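Local coordinates for sugar ABC transporter, sugar-binding protein (Streptococcus pneumoniae, PDB 2HEU) that probably captures raffinose-type sugars outside the cell membrane and hands them to an ABC transporter for uptake, as the extracellular solute-binding component, at residues 122-127 against 332-337; 219-224 against 378-383. One frame throughout, in Å; residues are numbered along the deposited sequence. Where two conformers were deposited one is given.

Contact 1. Residues 122-127 against 332-337; sequences VPFTAN and TAIEGV. With NA (sodium ion), chain E.
The backbone oxygen of F124 is gripped by two donors from residues 332-337. T332 OG1 gives its proton to F124 O at 2.8 Å, tilted 21° from the carbonyl plane. A333 N binds F124 O at 3.0 Å and stands above that plane, 41° out of it. T332 CA adds a CH...O contact to the same oxygen. The T332 hydroxyl lies anti to its own backbone N (chi1 180°), which turns it to F124. It also accepts from I334 N at 3.1 Å in a nearly straight bond, and closes an ST turn.

T125 and T332 form a single beta bridge here. T125 OG1 turns to the backbone of L294 instead. The apolar part is smaller. I334 and F124 lie side by side and point the same way, with I334 CD1 3.8 Å from F124 CD1. V122 CG1 lies over one face of the F124 ring, toward the rim, and W296 meets F124 edge-to-face. A333 CB rests 3.6 Å from P123 O, a buried oxygen with no polar partner in the model.

A type II turn follows from I334 to V337. In it E335 binds the sodium ion with both carboxylate oxygens, OE2 at 2.4 Å from the ion. Three waters and the backbone oxygen of K103 complete the site. The contact thus ties the end of strand 122-123, an outer strand of the five-stranded sheet, to the loop after helix 318-328. One hydroxyl both donates to F124 O and accepts from I334 N, so the turn's shape and its hold on the strand end are coupled.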
loop_
_atom_site.group_PDB
_atom_site.type_symbol
_atom_site.label_atom_id
_atom_site.label_comp_id
_atom_site.label_asym_id
_atom_site.label_seq_id
_atom_site.Cartn_x
_atom_site.Cartn_y
_atom_site.Cartn_z
ATOM N N VAL A 122 10.663 7.407 8.450
ATOM C CA VAL A 122 9.837 8.523 7.948
ATOM C C VAL A 122 9.050 8.047 6.734
ATOM O O VAL A 122 9.664 7.801 5.662
ATOM C CB VAL A 122 10.700 9.749 7.516
ATOM C CG1 VAL A 122 9.839 10.848 7.076
ATOM C CG2 VAL A 122 11.614 10.157 8.716
ATOM N N PRO A 123 7.744 7.830 6.882
ATOM C CA PRO A 123 6.967 7.458 5.677
ATOM C C PRO A 123 6.605 8.757 4.963
ATOM O O PRO A 123 5.810 9.539 5.474
ATOM C CB PRO A 123 5.766 6.630 6.238
ATOM C CG PRO A 123 5.986 6.603 7.789
ATOM C CD PRO A 123 6.900 7.735 8.091
ATOM N N PHE A 124 7.254 9.023 3.845
ATOM C CA PHE A 124 6.936 10.188 3.002
ATOM C C PHE A 124 5.701 9.930 2.205
ATOM O O PHE A 124 4.900 10.859 2.021
ATOM C CB PHE A 124 8.108 10.483 2.035
ATOM C CG PHE A 124 9.381 10.833 2.712
ATOM C CD1 PHE A 124 9.632 12.115 3.074
ATOM C CD2 PHE A 124 10.356 9.871 3.040
ATOM C CE1 PHE A 124 10.815 12.479 3.689
ATOM C CE2 PHE A 124 11.508 10.209 3.663
ATOM C CZ PHE A 124 11.741 11.510 3.988
ATOM N N THR A 125 5.565 8.759 1.555
ATOM C CA THR A 125 4.410 8.430 0.786
ATOM C C THR A 125 3.917 7.069 1.189
ATOM O O THR A 125 4.611 6.289 1.865
ATOM C CB THR A 125 4.674 8.400 -0.694
ATOM O OG1 THR A 125 5.555 7.317 -1.005
ATOM C CG2 THR A 125 5.231 9.753 -1.234
ATOM N N ALA A 126 2.670 6.756 0.812
ATOM C CA ALA A 126 2.103 5.438 1.058
ATOM C C ALA A 126 1.276 5.032 -0.098
ATOM O O ALA A 126 0.815 5.863 -0.868
ATOM C CB ALA A 126 1.208 5.454 2.313
ATOM N N ASN A 127 1.055 3.727 -0.242
ATOM C CA ASN A 127 0.054 3.238 -1.120
ATOM C C ASN A 127 -1.328 3.155 -0.449
ATOM O O ASN A 127 -1.455 3.360 0.736
ATOM C CB ASN A 127 0.508 1.936 -1.817
ATOM C CG ASN A 127 0.937 0.879 -0.870
ATOM O OD1 ASN A 127 0.329 0.627 0.167
ATOM N ND2 ASN A 127 2.018 0.254 -1.182
ATOM N N THR A 332 0.960 11.556 -0.078
ATOM C CA THR A 332 2.035 11.930 0.778
ATOM C C THR A 332 1.612 12.308 2.174
ATOM O O THR A 332 0.636 13.080 2.363
ATOM C CB THR A 332 2.961 13.011 0.136
ATOM O OG1 THR A 332 4.019 13.341 1.072
ATOM C CG2 THR A 332 2.258 14.272 -0.155
ATOM N N ALA A 333 2.366 11.861 3.183
ATOM C CA ALA A 333 2.127 12.212 4.519
ATOM C C ALA A 333 2.810 13.513 4.936
ATOM O O ALA A 333 2.729 13.935 6.102
ATOM C CB ALA A 333 2.584 11.094 5.489
ATOM N N ILE A 334 3.523 14.149 4.036
ATOM C CA ILE A 334 4.302 15.354 4.374
ATOM C C ILE A 334 3.418 16.596 4.315
ATOM O O ILE A 334 2.761 16.882 3.296
ATOM C CB ILE A 334 5.478 15.457 3.435
ATOM C CG1 ILE A 334 6.449 14.257 3.631
ATOM C CG2 ILE A 334 6.231 16.818 3.636
ATOM C CD1 ILE A 334 6.984 14.022 4.994
ATOM N N GLU A 335 3.395 17.336 5.397
ATOM C CA GLU A 335 2.591 18.499 5.538
ATOM C C GLU A 335 3.029 19.512 4.508
ATOM O O GLU A 335 4.215 19.687 4.189
ATOM C CB GLU A 335 2.597 18.955 7.008
ATOM C CG GLU A 335 1.958 17.904 8.001
ATOM C CD GLU A 335 2.171 18.197 9.457
ATOM O OE1 GLU A 335 3.005 19.103 9.758
ATOM O OE2 GLU A 335 1.494 17.609 10.336
ATOM N N GLY A 336 2.060 20.259 3.998
ATOM C CA GLY A 336 2.339 21.378 3.122
ATOM C C GLY A 336 2.481 21.138 1.627
ATOM O O GLY A 336 2.690 22.076 0.874
ATOM N N VAL A 337 2.393 19.860 1.194
ATOM C CA VAL A 337 2.470 19.531 -0.217
ATOM C C VAL A 337 1.085 19.805 -0.848
ATOM O O VAL A 337 0.076 19.428 -0.279
ATOM C CB VAL A 337 2.873 18.053 -0.357
ATOM C CG1 VAL A 337 2.860 17.676 -1.782
ATOM C CG2 VAL A 337 4.269 17.899 0.271
HETATM NA NA NA E . 2.727 18.423 12.186
HETATM O O HOH W 1 2.173 16.141 12.725
HETATM O O HOH W 2 4.016 20.356 12.423
HETATM O O HOH W 3 3.050 18.334 14.523
#

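Contact 2. Residues 219-224 against 378-383; sequences KVMDIL and NYVLTG
Helix 212-222 and the residues that follow it pack here against the C-terminal turn of helix 370-382. The polar link is between D222 and Y379. Y379 OH donates to D222 OD1 at 2.6 Å, a short bond. It meets the oxygen on its syn side, 23° out of the carboxylate plane. The two side chains cross at about a right angle, yet carboxylate and ring planes are 28° apart. D222 OD1 sits at the ring edge, near its plane. Y379 CG is anti to the backbone N (chi1 -179°), and the ring leads across to the other helix. K385, at the start of the next helix, touches both D222 and Y379.

M221 lies beside this link. Its CB packs 3.8 Å from Y379 CE2. Beyond CB the chain bends at chi2 and chi3, and the terminal CE comes to 3.5 Å from V380 CG2. M221 and V380 cross at about a right angle. V380 spreads its two methyls over different partners: CG2 also meets L224 CD1 at 4.2 Å, while CG1 faces L224 O at 3.9 Å. That oxygen is bonded by K230 NZ.

Helix 370-382 ends at G383, which has positive phi. G383 N binds Y379 O at 2.7 Å. T382 OG1 donates to N378 O, which T382 N reaches from the opposite face of the carbonyl plane. V380 O accepts from R225 NE, just beyond L224. The contact is mostly apolar. Its one direct side-chain hydrogen bond lies at one edge of the tyrosine ring, and the D222 carboxylate would probably polarise the phenol O-H.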
loop_
_atom_site.group_PDB
_atom_site.type_symbol
_atom_site.label_atom_id
_atom_site.label_comp_id
_atom_site.label_asym_id
_atom_site.label_seq_id
_atom_site.Cartn_x
_atom_site.Cartn_y
_atom_site.Cartn_z
ATOM N N LYS A 219 -20.087 -12.244 2.567
ATOM C CA LYS A 219 -20.968 -11.333 1.862
ATOM C C LYS A 219 -20.155 -10.386 0.973
ATOM O O LYS A 219 -20.464 -10.194 -0.221
ATOM C CB LYS A 219 -21.811 -10.543 2.842
ATOM C CG LYS A 219 -22.694 -9.484 2.256
ATOM C CD LYS A 219 -23.413 -8.695 3.325
ATOM C CE LYS A 219 -24.213 -7.508 2.871
ATOM N NZ LYS A 219 -25.353 -7.869 2.048
ATOM N N VAL A 220 -19.119 -9.792 1.510
ATOM C CA VAL A 220 -18.296 -8.839 0.728
ATOM C C VAL A 220 -17.575 -9.584 -0.413
ATOM O O VAL A 220 -17.537 -9.125 -1.566
ATOM C CB VAL A 220 -17.370 -8.055 1.617
ATOM C CG1 VAL A 220 -16.507 -7.104 0.773
ATOM C CG2 VAL A 220 -18.143 -7.258 2.652
ATOM N N MET A 221 -16.984 -10.750 -0.122
ATOM C CA MET A 221 -16.354 -11.548 -1.167
ATOM C C MET A 221 -17.344 -11.955 -2.235
ATOM O O MET A 221 -16.977 -12.027 -3.438
ATOM C CB MET A 221 -15.673 -12.785 -0.578
ATOM C CG MET A 221 -14.409 -12.509 0.197
ATOM S SD MET A 221 -13.138 -11.597 -0.694
ATOM C CE MET A 221 -13.011 -12.569 -2.208
ATOM N N ASP A 222 -18.598 -12.233 -1.859
ATOM C CA ASP A 222 -19.586 -12.668 -2.801
ATOM C C ASP A 222 -19.994 -11.624 -3.797
ATOM O O ASP A 222 -20.563 -11.949 -4.836
ATOM C CB ASP A 222 -20.832 -13.260 -2.088
ATOM C CG ASP A 222 -20.646 -14.671 -1.660
ATOM O OD1 ASP A 222 -19.730 -15.367 -2.136
ATOM O OD2 ASP A 222 -21.482 -15.163 -0.845
ATOM N N ILE A 223 -19.676 -10.343 -3.549
ATOM C CA ILE A 223 -19.894 -9.321 -4.583
ATOM C C ILE A 223 -19.148 -9.681 -5.855
ATOM O O ILE A 223 -19.595 -9.435 -6.962
ATOM C CB ILE A 223 -19.493 -7.934 -4.028
ATOM C CG1 ILE A 223 -20.400 -7.550 -2.860
ATOM C CG2 ILE A 223 -19.518 -6.865 -5.112
ATOM C CD1 ILE A 223 -19.965 -6.324 -2.056
ATOM N N LEU A 224 -17.947 -10.275 -5.677
ATOM C CA LEU A 224 -17.108 -10.703 -6.805
ATOM C C LEU A 224 -17.540 -11.966 -7.468
ATOM O O LEU A 224 -16.944 -12.396 -8.468
ATOM C CB LEU A 224 -15.638 -10.803 -6.356
ATOM C CG LEU A 224 -15.043 -9.582 -5.702
ATOM C CD1 LEU A 224 -13.564 -9.856 -5.397
ATOM C CD2 LEU A 224 -15.232 -8.310 -6.539
ATOM N N ASN A 378 -9.052 -18.247 -4.520
ATOM C CA ASN A 378 -9.676 -19.587 -4.674
ATOM C C ASN A 378 -11.119 -19.532 -4.282
ATOM O O ASN A 378 -11.924 -20.280 -4.851
ATOM C CB ASN A 378 -8.938 -20.624 -3.822
ATOM C CG ASN A 378 -7.644 -21.072 -4.411
ATOM O OD1 ASN A 378 -7.257 -20.621 -5.483
ATOM N ND2 ASN A 378 -6.851 -21.870 -3.708
ATOM N N TYR A 379 -11.516 -18.683 -3.348
ATOM C CA TYR A 379 -12.931 -18.508 -3.052
ATOM C C TYR A 379 -13.662 -17.876 -4.223
ATOM O O TYR A 379 -14.764 -18.293 -4.593
ATOM C CB TYR A 379 -13.151 -17.696 -1.752
ATOM C CG TYR A 379 -14.623 -17.561 -1.450
ATOM C CD1 TYR A 379 -15.332 -18.655 -0.971
ATOM C CD2 TYR A 379 -15.310 -16.416 -1.704
ATOM C CE1 TYR A 379 -16.700 -18.610 -0.792
ATOM C CE2 TYR A 379 -16.682 -16.308 -1.513
ATOM C CZ TYR A 379 -17.386 -17.447 -1.066
ATOM O OH TYR A 379 -18.731 -17.430 -0.911
ATOM N N VAL A 380 -13.092 -16.842 -4.829
ATOM C CA VAL A 380 -13.734 -16.256 -6.031
ATOM C C VAL A 380 -13.909 -17.355 -7.093
ATOM O O VAL A 380 -14.964 -17.412 -7.724
ATOM C CB VAL A 380 -12.979 -15.047 -6.515
ATOM C CG1 VAL A 380 -13.671 -14.456 -7.774
ATOM C CG2 VAL A 380 -12.867 -13.990 -5.432
ATOM N N LEU A 381 -12.885 -18.178 -7.282
ATOM C CA LEU A 381 -12.917 -19.246 -8.280
ATOM C C LEU A 381 -14.047 -20.266 -7.919
ATOM O O LEU A 381 -14.836 -20.689 -8.758
ATOM C CB LEU A 381 -11.540 -19.891 -8.358
ATOM C CG LEU A 381 -10.474 -19.018 -9.139
ATOM C CD1 LEU A 381 -9.034 -19.447 -8.822
ATOM C CD2 LEU A 381 -10.672 -19.056 -10.677
ATOM N N THR A 382 -14.131 -20.697 -6.705
ATOM C CA THR A 382 -14.912 -21.928 -6.319
ATOM C C THR A 382 -16.180 -21.692 -5.541
ATOM O O THR A 382 -17.059 -22.533 -5.567
ATOM C CB THR A 382 -14.074 -22.881 -5.490
ATOM O OG1 THR A 382 -13.852 -22.339 -4.163
ATOM C CG2 THR A 382 -12.769 -23.297 -6.141
ATOM N N GLY A 383 -16.235 -20.598 -4.774
ATOM C CA GLY A 383 -17.336 -20.386 -3.907
ATOM C C GLY A 383 -17.398 -21.329 -2.692
ATOM O O GLY A 383 -18.464 -21.396 -2.055
#

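How the contacts relate
Contacts 1 and 2 lie on opposite sides of the chain's centre. Their centres are about 34 Å apart and their nearest atoms about 18 Å, so they do not touch. Contact 1 is nearer the middle, its centre about 13 Å from the chain's centre, against about 22 Å for contact 2. Their segments alternate along the sequence, with 219-224 falling between the two halves of contact 1. Contact 1 joins the end of an edge strand to a loop through one backbone bond and one hydroxyl bond to the same backbone oxygen; contact 2 joins two helical segments through side chains. Of the two, contact 1 alone holds a sodium ligand. No sugar is bound in this apo structure, so neither contact can be assigned to the binding site.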